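Local coordinates for ABC transporter substrate-binding protein-branched chain amino acid transport (Streptococcus pneumoniae, PDB 4GNR) that binds isoleucine and probably delivers branched-chain amino acids to an ABC importer of the pneumococcal cell membrane, at residues A90-A93 against N94-A98; D269-R272 against A273-E277. All coordinates share one frame; numbering follows the deposited sequence. Where two conformers were deposited one is given.

Overall arrangement
Both contacts are local: each is a run of nine consecutive residues at the C-terminal end of a helix, so neither closes a long loop, and they follow one another in the chain without nesting or crossing. Contact 1 comes first, on helix 85-97, the helical link of the beta-alpha-beta unit between strands 78-80 and 102-104 of the five-stranded parallel sheet. Much later, contact 2 ends helix 262-275, which packs on helix 21-40, the helix that follows the first strand of that same sheet. Their centres are about 34 Å apart and they do not touch. Each has a side chain about 13 Å from the bound isoleucine.

Contact 1 of 2, residues A90-A93 against N94-A98; sequences AAVA and NATKA
Val92 and Thr96, one helical turn apart, lie side by side and point the same way, with CG2 of Val92 3.8 Å from OG1 of Thr96. The hydroxyl of Thr96 turns back onto the main chain: OG1 stands anti to its own carbonyl carbon (chi1 -61°) and donates to Val92 O at 2.8 Å, coming from above the carbonyl plane. The amide N of Thr96 reaches the same oxygen at 2.9 Å, nearly in line with the carbonyl, so two donors grip Val92 O and the side chain is tied to the preceding turn.

On another side of the helix, Lys97 folds over the carbonyl of Ala93. Its CG passes 3.4 Å from Ala93 O, the oxygen that accepts a hydrogen bond from the amide N of Lys97. A bend at chi3 (-65°) then carries the ammonium to Asn94, where NZ donates to OD1 at 3.1 Å, tilted from the amide plane. The other end of that amide is held too, since ND2 of Asn94 donates to the main-chain oxygen of Ala64; together the two bonds fix which way round the amide sits. A water bridges Ala90 O and Asn94 N, the latter at 2.9 Å, alongside a weak bond from Asn94 N to Ala91 O.

The buried face carries Ala91 and Ala95, which rest on Leu102 of strand 102-104; Ala90, Ala91 and Asn94 meet helix 60-72, and Thr96 touches Tyr118, as this beta-alpha-beta connection lies against its parallel sheet.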
# COMPACT_ATOMS: atom_id res chain seq x y z
N ALA A 90 -15.47 1.21 -0.38
CA ALA A 90 -16.70 0.42 -0.20
C ALA A 90 -16.99 0.10 1.26
O ALA A 90 -18.13 -0.29 1.55
CB ALA A 90 -16.60 -0.88 -1.02
N ALA A 91 -16.00 0.17 2.13
CA ALA A 91 -16.16 -0.16 3.53
C ALA A 91 -16.51 1.01 4.46
O ALA A 91 -17.15 0.83 5.48
CB ALA A 91 -14.85 -0.78 4.05
N VAL A 92 -16.09 2.21 4.06
CA VAL A 92 -16.17 3.35 4.96
C VAL A 92 -17.55 3.73 5.43
O VAL A 92 -17.74 4.01 6.61
CB VAL A 92 -15.36 4.58 4.41
CG1 VAL A 92 -15.88 5.08 3.09
CG2 VAL A 92 -15.32 5.69 5.45
N ALA A 93 -18.56 3.75 4.55
CA ALA A 93 -19.89 4.18 4.99
C ALA A 93 -20.46 3.25 6.06
O ALA A 93 -21.14 3.70 6.99
CB ALA A 93 -20.85 4.30 3.82
N ASN A 94 -20.17 1.95 5.93
CA ASN A 94 -20.68 0.98 6.89
C ASN A 94 -20.03 1.14 8.25
O ASN A 94 -20.70 1.03 9.27
CB ASN A 94 -20.61 -0.44 6.35
CG ASN A 94 -21.56 -0.66 5.18
OD1 ASN A 94 -22.52 0.09 5.00
ND2 ASN A 94 -21.33 -1.72 4.41
N ALA A 95 -18.73 1.43 8.29
CA ALA A 95 -18.09 1.69 9.57
C ALA A 95 -18.67 2.99 10.18
O ALA A 95 -18.95 3.08 11.38
CB ALA A 95 -16.58 1.84 9.40
N THR A 96 -18.86 4.00 9.33
CA THR A 96 -19.36 5.30 9.75
C THR A 96 -20.76 5.21 10.39
O THR A 96 -21.04 5.87 11.39
CB THR A 96 -19.35 6.26 8.57
OG1 THR A 96 -18.00 6.40 8.11
CG2 THR A 96 -19.89 7.63 8.97
N LYS A 97 -21.62 4.40 9.79
CA LYS A 97 -22.98 4.23 10.33
C LYS A 97 -22.98 3.78 11.77
O LYS A 97 -23.86 4.16 12.54
CB LYS A 97 -23.81 3.26 9.49
CG LYS A 97 -24.28 3.90 8.20
CD LYS A 97 -25.18 3.03 7.37
CE LYS A 97 -24.46 1.82 6.90
NZ LYS A 97 -25.28 0.99 5.97
N ALA A 98 -22.01 2.96 12.12
CA ALA A 98 -21.86 2.42 13.48
C ALA A 98 -20.97 3.28 14.36
O ALA A 98 -20.76 2.96 15.53
CB ALA A 98 -21.31 1.01 13.45
O HOH W 1 -19.86 1.04 3.24

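Contact 2 of 2, residues D269-R272 against A273-E277; sequences DAYR and AKYNE
Tyr271 and Tyr275, one helical turn apart, are set against each other by two different first torsions: CG of Tyr271 is anti to the backbone N (chi1 -170°), whereas CG of Tyr275 is anti to its carbonyl carbon (chi1 -59°). The rings come together edge-to-face, planes at 54° and centroids 4.7 Å apart. CD2 of Tyr275 sits over the centre of the Tyr271 ring, 3.6 Å from CE1 of Tyr271. CG of Lys274 lies over one face of the Tyr275 ring.

The helix ends at this pair. Tyr275 N still donates to Tyr271 O at 2.9 Å, and Asn276 N then bonds to Arg272 O at 2.8 Å from above the carbonyl plane. Asn276 adopts left-handed helical phi and psi, a common way of ending a helix, and Glu277 follows beside Tyr271. In this periplasmic-binding-protein fold, helix 262-275 packs on helix 21-40. Glu277 O arrives at the Tyr271 ring edge, in its plane, 3.3 Å from CD2 of Tyr271; this buried oxygen has no hydrogen-bond partner in the model.

At the far end of the ring, a water joins Tyr271 OH (2.7 Å) to Glu277 OE1, to which it donates. The same carboxylate oxygen forms a salt bridge with Lys29 of helix 21-40. That helix also receives Tyr275, whose OH bonds to Lys29 O, and Lys274, whose NZ pairs with Asp36, while NE of Arg272 forms a salt bridge with Glu278.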
# COMPACT_ATOMS: atom_id res chain seq x y z
N ASP A 269 13.70 -7.22 12.42
CA ASP A 269 14.14 -8.36 13.24
C ASP A 269 12.95 -9.16 13.79
O ASP A 269 12.91 -10.41 13.68
CB ASP A 269 15.02 -7.90 14.42
CG ASP A 269 16.39 -7.34 13.99
OD1 ASP A 269 16.76 -7.49 12.80
OD2 ASP A 269 17.06 -6.76 14.86
N ALA A 270 11.96 -8.45 14.33
CA ALA A 270 10.82 -9.11 14.96
C ALA A 270 9.98 -9.88 13.94
O ALA A 270 9.51 -10.99 14.22
CB ALA A 270 9.94 -8.13 15.71
N TYR A 271 9.80 -9.30 12.76
CA TYR A 271 9.01 -9.94 11.71
C TYR A 271 9.74 -11.19 11.21
O TYR A 271 9.12 -12.25 11.01
CB TYR A 271 8.73 -8.92 10.60
CG TYR A 271 7.73 -9.38 9.56
CD1 TYR A 271 6.41 -8.92 9.60
CD2 TYR A 271 8.09 -10.25 8.54
CE1 TYR A 271 5.49 -9.31 8.64
CE2 TYR A 271 7.17 -10.62 7.57
CZ TYR A 271 5.87 -10.14 7.63
OH TYR A 271 4.93 -10.49 6.68
N ARG A 272 11.04 -11.07 10.98
CA ARG A 272 11.83 -12.23 10.58
C ARG A 272 11.75 -13.34 11.65
O ARG A 272 11.63 -14.53 11.29
CB ARG A 272 13.28 -11.83 10.35
CG ARG A 272 13.53 -11.04 9.08
CD ARG A 272 14.95 -10.50 9.02
NE ARG A 272 15.27 -9.99 7.69
CZ ARG A 272 16.41 -9.38 7.36
NH1 ARG A 272 17.30 -9.08 8.29
NH2 ARG A 272 16.61 -8.99 6.11
N ALA A 273 11.85 -12.98 12.92
CA ALA A 273 11.82 -14.01 13.98
C ALA A 273 10.45 -14.68 14.04
O ALA A 273 10.34 -15.91 14.22
CB ALA A 273 12.19 -13.42 15.33
N LYS A 274 9.39 -13.89 13.90
CA LYS A 274 8.06 -14.44 14.01
C LYS A 274 7.64 -15.30 12.83
O LYS A 274 7.07 -16.37 13.00
CB LYS A 274 7.02 -13.30 14.08
CG LYS A 274 5.59 -13.66 14.40
CD LYS A 274 5.40 -13.82 15.89
CE LYS A 274 3.91 -13.82 16.26
NZ LYS A 274 3.66 -13.75 17.74
N TYR A 275 7.93 -14.82 11.62
CA TYR A 275 7.46 -15.41 10.36
C TYR A 275 8.47 -16.11 9.47
O TYR A 275 8.09 -16.82 8.54
CB TYR A 275 6.72 -14.35 9.49
CG TYR A 275 5.54 -13.73 10.18
CD1 TYR A 275 4.41 -14.48 10.43
CD2 TYR A 275 5.52 -12.39 10.52
CE1 TYR A 275 3.32 -13.95 11.06
CE2 TYR A 275 4.44 -11.83 11.16
CZ TYR A 275 3.33 -12.62 11.42
OH TYR A 275 2.22 -12.10 12.05
N ASN A 276 9.75 -15.88 9.74
CA ASN A 276 10.84 -16.45 8.94
C ASN A 276 10.65 -16.05 7.47
O ASN A 276 10.90 -16.82 6.54
CB ASN A 276 10.89 -17.97 9.02
CG ASN A 276 12.19 -18.52 8.45
OD1 ASN A 276 13.22 -17.83 8.40
ND2 ASN A 276 12.15 -19.79 8.05
N GLU A 277 10.19 -14.81 7.30
CA GLU A 277 9.91 -14.19 6.00
C GLU A 277 10.29 -12.70 6.06
O GLU A 277 10.38 -12.11 7.13
CB GLU A 277 8.40 -14.25 5.65
CG GLU A 277 7.86 -15.67 5.46
CD GLU A 277 6.35 -15.75 5.19
OE1 GLU A 277 5.62 -14.75 5.31
OE2 GLU A 277 5.89 -16.88 4.89
O HOH W 2 5.55 -12.20 4.73